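Local coordinates for CRISPR system Cmr subunit Cmr1-1 (Pyrococcus furiosus, PDB 4W8Z), which binds RNA and, together with Cmr6, caps the elongated type III-B Cmr ribonucleoprotein complex that serves CRISPR adaptive immunity against viruses and other mobile elements, at residues N246-Y251 / H315-N320; R75-I80 / E136-L141; A242-S247 / L284-V289. All coordinates share one frame; numbering follows the deposited sequence.

Contact 1: N246-Y251 / H315-N320; sequences NSYKEY and HIVDWN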
loop_
_atom_site.group_PDB
_atom_site.type_symbol
_atom_site.label_atom_id
_atom_site.label_comp_id
_atom_site.label_asym_id
_atom_site.label_seq_id
_atom_site.Cartn_x
_atom_site.Cartn_y
_atom_site.Cartn_z
ATOM N N ASN A 246 12.215 -9.523 11.125
ATOM C CA ASN A 246 12.508 -10.853 11.642
ATOM C C ASN A 246 11.667 -11.903 10.932
ATOM O O ASN A 246 12.174 -12.948 10.526
ATOM C CB ASN A 246 12.269 -10.922 13.149
ATOM C CG ASN A 246 13.312 -10.153 13.941
ATOM O OD1 ASN A 246 14.380 -9.813 13.422
ATOM N ND2 ASN A 246 13.010 -9.881 15.207
ATOM N N SER A 247 10.381 -11.609 10.775
ATOM C CA SER A 247 9.463 -12.499 10.077
ATOM C C SER A 247 9.895 -12.718 8.633
ATOM O O SER A 247 9.907 -13.850 8.144
ATOM C CB SER A 247 8.042 -11.940 10.111
ATOM O OG SER A 247 7.552 -11.873 11.437
ATOM N N TYR A 248 10.258 -11.630 7.958
ATOM C CA TYR A 248 10.628 -11.699 6.550
ATOM C C TYR A 248 11.956 -12.421 6.342
ATOM O O TYR A 248 12.179 -13.033 5.298
ATOM C CB TYR A 248 10.697 -10.297 5.937
ATOM C CG TYR A 248 11.248 -10.295 4.531
ATOM C CD1 TYR A 248 10.469 -10.709 3.457
ATOM C CD2 TYR A 248 12.557 -9.902 4.281
ATOM C CE1 TYR A 248 10.974 -10.721 2.170
ATOM C CE2 TYR A 248 13.071 -9.912 3.000
ATOM C CZ TYR A 248 12.277 -10.320 1.947
ATOM O OH TYR A 248 12.800 -10.325 0.671
ATOM N N LYS A 249 12.841 -12.350 7.330
ATOM C CA LYS A 249 14.131 -13.018 7.229
ATOM C C LYS A 249 13.942 -14.531 7.203
ATOM O O LYS A 249 14.600 -15.236 6.439
ATOM C CB LYS A 249 15.039 -12.614 8.390
ATOM C CG LYS A 249 16.441 -13.196 8.327
ATOM C CD LYS A 249 17.171 -12.986 9.644
ATOM C CE LYS A 249 18.524 -13.680 9.659
ATOM N NZ LYS A 249 19.138 -13.680 11.024
ATOM N N GLU A 250 13.029 -15.021 8.038
ATOM C CA GLU A 250 12.750 -16.449 8.111
ATOM C C GLU A 250 11.931 -16.901 6.910
ATOM O O GLU A 250 12.144 -17.992 6.375
ATOM C CB GLU A 250 12.023 -16.789 9.415
ATOM C CG GLU A 250 11.614 -18.256 9.562
ATOM C CD GLU A 250 12.794 -19.230 9.610
ATOM O OE1 GLU A 250 13.966 -18.789 9.656
ATOM O OE2 GLU A 250 12.540 -20.456 9.605
ATOM N N TYR A 251 10.999 -16.049 6.494
ATOM C CA TYR A 251 10.197 -16.278 5.294
ATOM C C TYR A 251 11.095 -16.443 4.075
ATOM O O TYR A 251 10.936 -17.376 3.292
ATOM C CB TYR A 251 9.226 -15.117 5.097
ATOM C CG TYR A 251 8.366 -15.170 3.853
ATOM C CD1 TYR A 251 7.339 -16.096 3.726
ATOM C CD2 TYR A 251 8.554 -14.258 2.820
ATOM C CE1 TYR A 251 6.538 -16.126 2.599
ATOM C CE2 TYR A 251 7.756 -14.281 1.691
ATOM C CZ TYR A 251 6.753 -15.215 1.587
ATOM O OH TYR A 251 5.960 -15.232 0.465
ATOM N N HIS A 315 16.688 -11.223 -8.533
ATOM C CA HIS A 315 17.132 -11.892 -7.316
ATOM C C HIS A 315 15.945 -12.188 -6.405
ATOM O O HIS A 315 14.997 -11.402 -6.322
ATOM C CB HIS A 315 18.172 -11.061 -6.571
ATOM C CG HIS A 315 19.010 -11.864 -5.630
ATOM N ND1 HIS A 315 18.584 -12.216 -4.364
ATOM C CD2 HIS A 315 20.242 -12.408 -5.776
ATOM C CE1 HIS A 315 19.522 -12.931 -3.772
ATOM N NE2 HIS A 315 20.540 -13.062 -4.605
ATOM N N ILE A 316 16.011 -13.328 -5.722
ATOM C CA ILE A 316 14.904 -13.805 -4.897
ATOM C C ILE A 316 14.582 -12.832 -3.756
ATOM O O ILE A 316 13.474 -12.837 -3.214
ATOM C CB ILE A 316 15.207 -15.208 -4.321
ATOM C CG1 ILE A 316 13.954 -15.812 -3.670
ATOM C CG2 ILE A 316 16.375 -15.151 -3.355
ATOM C CD1 ILE A 316 13.895 -17.323 -3.734
ATOM N N VAL A 317 15.543 -11.980 -3.415
ATOM C CA VAL A 317 15.323 -10.963 -2.395
ATOM C C VAL A 317 14.344 -9.899 -2.898
ATOM O O VAL A 317 13.721 -9.193 -2.107
ATOM C CB VAL A 317 16.654 -10.299 -1.960
ATOM C CG1 VAL A 317 17.170 -9.351 -3.033
ATOM C CG2 VAL A 317 16.477 -9.570 -0.638
ATOM N N ASP A 318 14.201 -9.802 -4.218
ATOM C CA ASP A 318 13.327 -8.801 -4.822
ATOM C C ASP A 318 11.953 -9.372 -5.158
ATOM O O ASP A 318 11.057 -8.639 -5.583
ATOM C CB ASP A 318 13.966 -8.219 -6.085
ATOM C CG ASP A 318 15.151 -7.313 -5.783
ATOM O OD1 ASP A 318 15.146 -6.640 -4.727
ATOM O OD2 ASP A 318 16.089 -7.268 -6.613
ATOM N N TRP A 319 11.789 -10.679 -4.976
ATOM C CA TRP A 319 10.510 -11.326 -5.246
ATOM C C TRP A 319 9.422 -10.758 -4.337
ATOM O O TRP A 319 9.666 -10.496 -3.160
ATOM C CB TRP A 319 10.624 -12.842 -5.065
ATOM C CG TRP A 319 11.394 -13.527 -6.164
ATOM C CD1 TRP A 319 12.187 -12.932 -7.110
ATOM C CD2 TRP A 319 11.436 -14.934 -6.439
ATOM N NE1 TRP A 319 12.724 -13.881 -7.944
ATOM C CE2 TRP A 319 12.276 -15.118 -7.557
ATOM C CE3 TRP A 319 10.851 -16.058 -5.844
ATOM C CZ2 TRP A 319 12.535 -16.378 -8.097
ATOM C CZ3 TRP A 319 11.105 -17.305 -6.386
ATOM C CH2 TRP A 319 11.943 -17.455 -7.496
ATOM N N ASN A 320 8.230 -10.552 -4.888
ATOM C CA ASN A 320 7.089 -10.081 -4.106
ATOM C C ASN A 320 6.813 -10.938 -2.878
ATOM O O ASN A 320 6.995 -12.158 -2.903
ATOM C CB ASN A 320 5.827 -10.042 -4.967
ATOM C CG ASN A 320 5.859 -8.947 -6.002
ATOM O OD1 ASN A 320 6.629 -7.995 -5.891
ATOM N ND2 ASN A 320 5.006 -9.064 -7.013
#
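Y248 and V317 meet where helix 237-264, the long helix of the C-terminal RAMP-type domain, faces the loop between strand 294-302 and helix 327-330. This loop folds into a type I turn over H315-D318, closed by a backbone bond from D318 N to H315 O. Y248 makes the main reach across. Its CG stands anti to the backbone N (chi1 173°), which sends the ring straight out from the helix, so that the phenol oxygen arrives at the turn first: OH lies 3.1 Å from V317 O, and the carbonyl sits at the ring's edge, near its plane. The same carbonyl oxygen accepts a hydrogen bond from NH2 of R161, which probably brings a guanidinium near the phenol end. The valine flanks this meeting point with one methyl, CG2 lying 4.0 Å from Y248 OH, while its side chain also leans on F106 of helix 106-113. One turn on, Y251 extends toward the same loop, and its OH bonds to L322 N and N324 OD1. Inside the turn, the H315 ring presents its ND1 edge to the backbone: V317 N, close to the imidazole plane, donates to H315 ND1 at 3.2 Å, nearly straight (N-H...ND1 166°).

Contact 2: R75-I80 / E136-L141; sequences RSRVKI and ERVIKL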
loop_
_atom_site.group_PDB
_atom_site.type_symbol
_atom_site.label_atom_id
_atom_site.label_comp_id
_atom_site.label_asym_id
_atom_site.label_seq_id
_atom_site.Cartn_x
_atom_site.Cartn_y
_atom_site.Cartn_z
ATOM N N ARG A 75 -8.575 15.858 -20.270
ATOM C CA ARG A 75 -8.120 16.737 -19.200
ATOM C C ARG A 75 -8.778 16.319 -17.889
ATOM O O ARG A 75 -9.986 16.077 -17.846
ATOM C CB ARG A 75 -8.441 18.198 -19.522
ATOM N N SER A 76 -7.981 16.228 -16.827
ATOM C CA SER A 76 -8.475 15.774 -15.528
ATOM C C SER A 76 -9.549 16.701 -14.978
ATOM O O SER A 76 -9.443 17.922 -15.079
ATOM C CB SER A 76 -7.327 15.660 -14.522
ATOM O OG SER A 76 -6.750 16.925 -14.255
ATOM N N ARG A 77 -10.584 16.111 -14.392
ATOM C CA ARG A 77 -11.676 16.885 -13.824
ATOM C C ARG A 77 -11.318 17.334 -12.410
ATOM O O ARG A 77 -12.067 18.079 -11.779
ATOM C CB ARG A 77 -12.970 16.068 -13.829
ATOM C CG ARG A 77 -14.181 16.813 -14.373
ATOM C CD ARG A 77 -15.247 15.845 -14.870
ATOM N NE ARG A 77 -14.856 15.180 -16.111
ATOM C CZ ARG A 77 -15.538 15.257 -17.250
ATOM N NH1 ARG A 77 -16.658 15.966 -17.309
ATOM N NH2 ARG A 77 -15.105 14.619 -18.332
ATOM N N VAL A 78 -10.168 16.878 -11.922
ATOM C CA VAL A 78 -9.668 17.283 -10.613
ATOM C C VAL A 78 -8.221 17.765 -10.719
ATOM O O VAL A 78 -7.435 17.233 -11.504
ATOM C CB VAL A 78 -9.762 16.125 -9.577
ATOM C CG1 VAL A 78 -8.906 14.947 -9.998
ATOM C CG2 VAL A 78 -9.362 16.601 -8.188
ATOM N N LYS A 79 -7.881 18.792 -9.945
ATOM C CA LYS A 79 -6.510 19.284 -9.876
ATOM C C LYS A 79 -5.874 18.900 -8.542
ATOM O O LYS A 79 -6.337 19.323 -7.484
ATOM C CB LYS A 79 -6.468 20.802 -10.061
ATOM C CG LYS A 79 -5.069 21.395 -9.998
ATOM C CD LYS A 79 -5.115 22.910 -9.876
ATOM C CE LYS A 79 -3.723 23.501 -9.727
ATOM N NZ LYS A 79 -3.771 24.940 -9.341
ATOM N N ILE A 80 -4.814 18.100 -8.598
ATOM C CA ILE A 80 -4.130 17.649 -7.389
ATOM C C ILE A 80 -2.781 18.333 -7.231
ATOM O O ILE A 80 -1.915 18.210 -8.092
ATOM C CB ILE A 80 -3.914 16.125 -7.399
ATOM C CG1 ILE A 80 -5.245 15.400 -7.609
ATOM C CG2 ILE A 80 -3.232 15.678 -6.113
ATOM C CD1 ILE A 80 -5.098 13.924 -7.891
ATOM N N GLU A 136 -18.908 17.886 -7.746
ATOM C CA GLU A 136 -19.055 17.322 -6.410
ATOM C C GLU A 136 -18.790 15.820 -6.446
ATOM O O GLU A 136 -18.145 15.269 -5.555
ATOM C CB GLU A 136 -20.453 17.606 -5.853
ATOM C CG GLU A 136 -20.571 17.422 -4.347
ATOM C CD GLU A 136 -22.012 17.390 -3.867
ATOM O OE1 GLU A 136 -22.454 18.371 -3.229
ATOM O OE2 GLU A 136 -22.703 16.379 -4.121
ATOM N N ARG A 137 -19.301 15.170 -7.486
ATOM C CA ARG A 137 -19.096 13.743 -7.707
ATOM C C ARG A 137 -17.605 13.417 -7.763
ATOM O O ARG A 137 -17.148 12.437 -7.176
ATOM C CB ARG A 137 -19.784 13.311 -9.004
ATOM C CG ARG A 137 -20.664 12.078 -8.891
ATOM C CD ARG A 137 -21.492 11.885 -10.153
ATOM N NE ARG A 137 -20.666 11.923 -11.358
ATOM C CZ ARG A 137 -20.246 10.846 -12.014
ATOM N NH1 ARG A 137 -20.583 9.636 -11.591
ATOM N NH2 ARG A 137 -19.495 10.981 -13.100
ATOM N N VAL A 138 -16.851 14.263 -8.458
ATOM C CA VAL A 138 -15.422 14.055 -8.652
ATOM C C VAL A 138 -14.608 14.289 -7.378
ATOM O O VAL A 138 -13.769 13.463 -7.020
ATOM C CB VAL A 138 -14.878 14.965 -9.776
ATOM C CG1 VAL A 138 -13.363 15.030 -9.729
ATOM C CG2 VAL A 138 -15.344 14.465 -11.134
ATOM N N ILE A 139 -14.856 15.400 -6.692
ATOM C CA ILE A 139 -14.070 15.746 -5.510
ATOM C C ILE A 139 -14.296 14.732 -4.385
ATOM O O ILE A 139 -13.392 14.465 -3.591
ATOM C CB ILE A 139 -14.390 17.180 -5.009
ATOM C CG1 ILE A 139 -13.328 17.664 -4.024
ATOM C CG2 ILE A 139 -15.768 17.262 -4.377
ATOM C CD1 ILE A 139 -12.112 18.254 -4.685
ATOM N N LYS A 140 -15.492 14.150 -4.330
ATOM C CA LYS A 140 -15.788 13.113 -3.348
ATOM C C LYS A 140 -14.934 11.883 -3.622
ATOM O O LYS A 140 -14.322 11.323 -2.713
ATOM C CB LYS A 140 -17.270 12.737 -3.373
ATOM C CG LYS A 140 -18.189 13.712 -2.658
ATOM C CD LYS A 140 -19.613 13.166 -2.619
ATOM C CE LYS A 140 -20.532 14.045 -1.789
ATOM N NZ LYS A 140 -21.861 13.412 -1.561
ATOM N N LEU A 141 -14.888 11.482 -4.889
ATOM C CA LEU A 141 -14.116 10.318 -5.308
ATOM C C LEU A 141 -12.607 10.531 -5.156
ATOM O O LEU A 141 -11.863 9.592 -4.872
ATOM C CB LEU A 141 -14.453 9.963 -6.757
ATOM C CG LEU A 141 -15.867 9.430 -6.985
ATOM C CD1 LEU A 141 -16.171 9.333 -8.466
ATOM C CD2 LEU A 141 -16.027 8.082 -6.315
#
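V138 sets its two methyls against R77 and V78 at one end of a ferredoxin-like RAMP domain, where helix 136-152 starts beside the run-in to the edge strand 79-84. Apolar contact does the joining. With CG1 of V138 anti to the backbone N (chi1 165°), the two branches divide the work: CG1 reaches V78 CB at 3.8 Å, and CG2 rests on the aliphatic part of R77, 3.9 Å from its CB and 4.0 Å from its CD. The arginine chain runs across the valine at about a right angle. I139, next on the helix, turns toward the sheet and packs on strands 126-133 and 8-16.

The polar groups of R77 find partners in other parts of the domain. R77 NE donates to Q67 O at the end of helix 58-69, which helps hold the arginine with its methylenes against V138, and R77 O, also 3.9 Å from V138 CG1, accepts from S133 OG. R77 NE and R137 NH2 stay 6.9 Å apart. Within the run-in, S76 OG donates to V78 O at 2.9 Å, tilted 33° from the carbonyl plane.

Contact 3: A242-S247 / L284-V289; sequences AQFNNS and LWFGVV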
loop_
_atom_site.group_PDB
_atom_site.type_symbol
_atom_site.label_atom_id
_atom_site.label_comp_id
_atom_site.label_asym_id
_atom_site.label_seq_id
_atom_site.Cartn_x
_atom_site.Cartn_y
_atom_site.Cartn_z
ATOM N N ALA A 242 10.744 -3.766 12.912
ATOM C CA ALA A 242 11.687 -4.823 13.256
ATOM C C ALA A 242 11.005 -6.186 13.296
ATOM O O ALA A 242 11.619 -7.199 12.965
ATOM C CB ALA A 242 12.357 -4.527 14.592
ATOM N N GLN A 243 9.740 -6.210 13.701
ATOM C CA GLN A 243 8.975 -7.454 13.708
ATOM C C GLN A 243 8.791 -7.979 12.288
ATOM O O GLN A 243 8.953 -9.173 12.031
ATOM C CB GLN A 243 7.615 -7.257 14.383
ATOM C CG GLN A 243 7.641 -7.446 15.894
ATOM C CD GLN A 243 7.901 -8.891 16.295
ATOM O OE1 GLN A 243 7.692 -9.816 15.504
ATOM N NE2 GLN A 243 8.361 -9.090 17.528
ATOM N N PHE A 244 8.454 -7.074 11.373
ATOM C CA PHE A 244 8.340 -7.404 9.959
ATOM C C PHE A 244 9.652 -7.972 9.422
ATOM O O PHE A 244 9.661 -8.876 8.589
ATOM C CB PHE A 244 7.939 -6.166 9.154
ATOM C CG PHE A 244 6.466 -5.861 9.190
ATOM C CD1 PHE A 244 5.531 -6.841 8.900
ATOM C CD2 PHE A 244 6.016 -4.588 9.510
ATOM C CE1 PHE A 244 4.176 -6.559 8.926
ATOM C CE2 PHE A 244 4.663 -4.300 9.542
ATOM C CZ PHE A 244 3.743 -5.286 9.247
ATOM N N ASN A 245 10.764 -7.438 9.914
ATOM C CA ASN A 245 12.068 -7.816 9.401
ATOM C C ASN A 245 12.484 -9.207 9.863
ATOM O O ASN A 245 13.046 -9.981 9.088
ATOM C CB ASN A 245 13.112 -6.783 9.813
ATOM C CG ASN A 245 14.432 -6.981 9.104
ATOM O OD1 ASN A 245 14.535 -6.782 7.896
ATOM N ND2 ASN A 245 15.455 -7.363 9.853
ATOM N N ASN A 246 12.215 -9.523 11.125
ATOM C CA ASN A 246 12.508 -10.853 11.642
ATOM C C ASN A 246 11.667 -11.903 10.932
ATOM O O ASN A 246 12.174 -12.948 10.526
ATOM C CB ASN A 246 12.269 -10.922 13.149
ATOM C CG ASN A 246 13.312 -10.153 13.941
ATOM O OD1 ASN A 246 14.380 -9.813 13.422
ATOM N ND2 ASN A 246 13.010 -9.881 15.207
ATOM N N SER A 247 10.381 -11.609 10.775
ATOM C CA SER A 247 9.463 -12.499 10.077
ATOM C C SER A 247 9.895 -12.718 8.633
ATOM O O SER A 247 9.907 -13.850 8.144
ATOM C CB SER A 247 8.042 -11.940 10.111
ATOM O OG SER A 247 7.552 -11.873 11.437
ATOM N N LEU A 284 0.815 -9.479 -0.966
ATOM C CA LEU A 284 0.694 -8.991 0.402
ATOM C C LEU A 284 1.528 -7.724 0.577
ATOM O O LEU A 284 2.711 -7.698 0.248
ATOM C CB LEU A 284 1.125 -10.072 1.399
ATOM C CG LEU A 284 0.917 -9.821 2.895
ATOM C CD1 LEU A 284 0.776 -11.145 3.626
ATOM C CD2 LEU A 284 2.065 -9.020 3.487
ATOM N N TRP A 285 0.901 -6.669 1.086
ATOM C CA TRP A 285 1.617 -5.436 1.394
ATOM C C TRP A 285 1.648 -5.267 2.894
ATOM O O TRP A 285 0.740 -5.721 3.584
ATOM C CB TRP A 285 0.951 -4.215 0.761
ATOM C CG TRP A 285 0.769 -4.267 -0.721
ATOM C CD1 TRP A 285 1.158 -5.263 -1.569
ATOM C CD2 TRP A 285 0.141 -3.271 -1.532
ATOM N NE1 TRP A 285 0.808 -4.945 -2.860
ATOM C CE2 TRP A 285 0.181 -3.726 -2.862
ATOM C CE3 TRP A 285 -0.460 -2.041 -1.260
ATOM C CZ2 TRP A 285 -0.353 -2.994 -3.917
ATOM C CZ3 TRP A 285 -0.987 -1.312 -2.310
ATOM C CH2 TRP A 285 -0.927 -1.790 -3.622
ATOM N N PHE A 286 2.681 -4.617 3.413
ATOM C CA PHE A 286 2.639 -4.240 4.816
ATOM C C PHE A 286 3.223 -2.856 5.053
ATOM O O PHE A 286 3.951 -2.314 4.216
ATOM C CB PHE A 286 3.341 -5.284 5.697
ATOM C CG PHE A 286 4.787 -5.521 5.358
ATOM C CD1 PHE A 286 5.790 -4.753 5.937
ATOM C CD2 PHE A 286 5.149 -6.544 4.500
ATOM C CE1 PHE A 286 7.121 -4.989 5.640
ATOM C CE2 PHE A 286 6.478 -6.784 4.200
ATOM C CZ PHE A 286 7.466 -6.004 4.769
ATOM N N GLY A 287 2.871 -2.290 6.201
ATOM C CA GLY A 287 3.281 -0.953 6.575
ATOM C C GLY A 287 2.838 -0.689 7.998
ATOM O O GLY A 287 2.560 -1.626 8.745
ATOM N N VAL A 288 2.767 0.584 8.375
ATOM C CA VAL A 288 2.416 0.944 9.742
ATOM C C VAL A 288 1.207 1.874 9.786
ATOM O O VAL A 288 1.180 2.905 9.115
ATOM C CB VAL A 288 3.605 1.614 10.459
ATOM C CG1 VAL A 288 3.273 1.898 11.923
ATOM C CG2 VAL A 288 4.841 0.732 10.349
ATOM N N VAL A 289 0.208 1.500 10.579
ATOM C CA VAL A 289 -0.961 2.340 10.783
ATOM C C VAL A 289 -0.982 2.839 12.227
ATOM O O VAL A 289 -0.598 2.119 13.152
ATOM C CB VAL A 289 -2.275 1.579 10.445
ATOM C CG1 VAL A 289 -2.460 0.365 11.359
ATOM C CG2 VAL A 289 -3.490 2.513 10.509
#
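F244 and F286 form an offset stack that pins helix 237-264 to strand 284-291 in the C-terminal domain, whose strand and helix order follows the ferredoxin-like plan of RAMP proteins. The tight part is almost wholly these two rings. Their centroids lie 4.3 Å apart and the planes are inclined at 25°. The rings are displaced laterally: CD1 of F286 sits over the centre of the F244 ring, 3.4 Å above its plane, while the outer atoms CE1 and CZ of F244 run back to F286 CB, each 3.6 Å from it. On F286, CG lies between the backbone N and the carbonyl carbon (chi1 59°), a torsion that lays its face against that of F244. F231 meets F244 edge-to-face and I329 also touches it, extending the buried hydrophobic cluster.

Packing thins away from this pair. V288 comes no nearer than 5.1 Å, CG2 to F244 CE2, and instead touches T237 and V240 on the same helix. N245 points away from the strand and, though buried, accepts from Y103 N and I104 N through OD1. Q243 and N246, partly exposed, mark the looser part; their OE1 and OD1 bond to R332 and N100, respectively. At the edge of the F244 ring, near its plane, lies G287 O, 3.5 Å from CE2.

Overall arrangement
Contacts 1 and 3 use successive turns of helix 237-264 and share N246 and S247; their centres are 11 Å apart. Contact 3 is the core member, aromatic and fully buried, binding the helix to the sheet, whereas contact 1 is partly buried and more polar, with one phenol reaching a loop backbone. Contact 2 belongs to the other RAMP-type unit, across the chain's centre, its own centre 39 Å from that of contact 1 and 33 Å from that of contact 3. It too joins a helix to a strand region, but through aliphatic groups at the domain's end, with the aliphatic part of an exposed arginine lying against the buried valine.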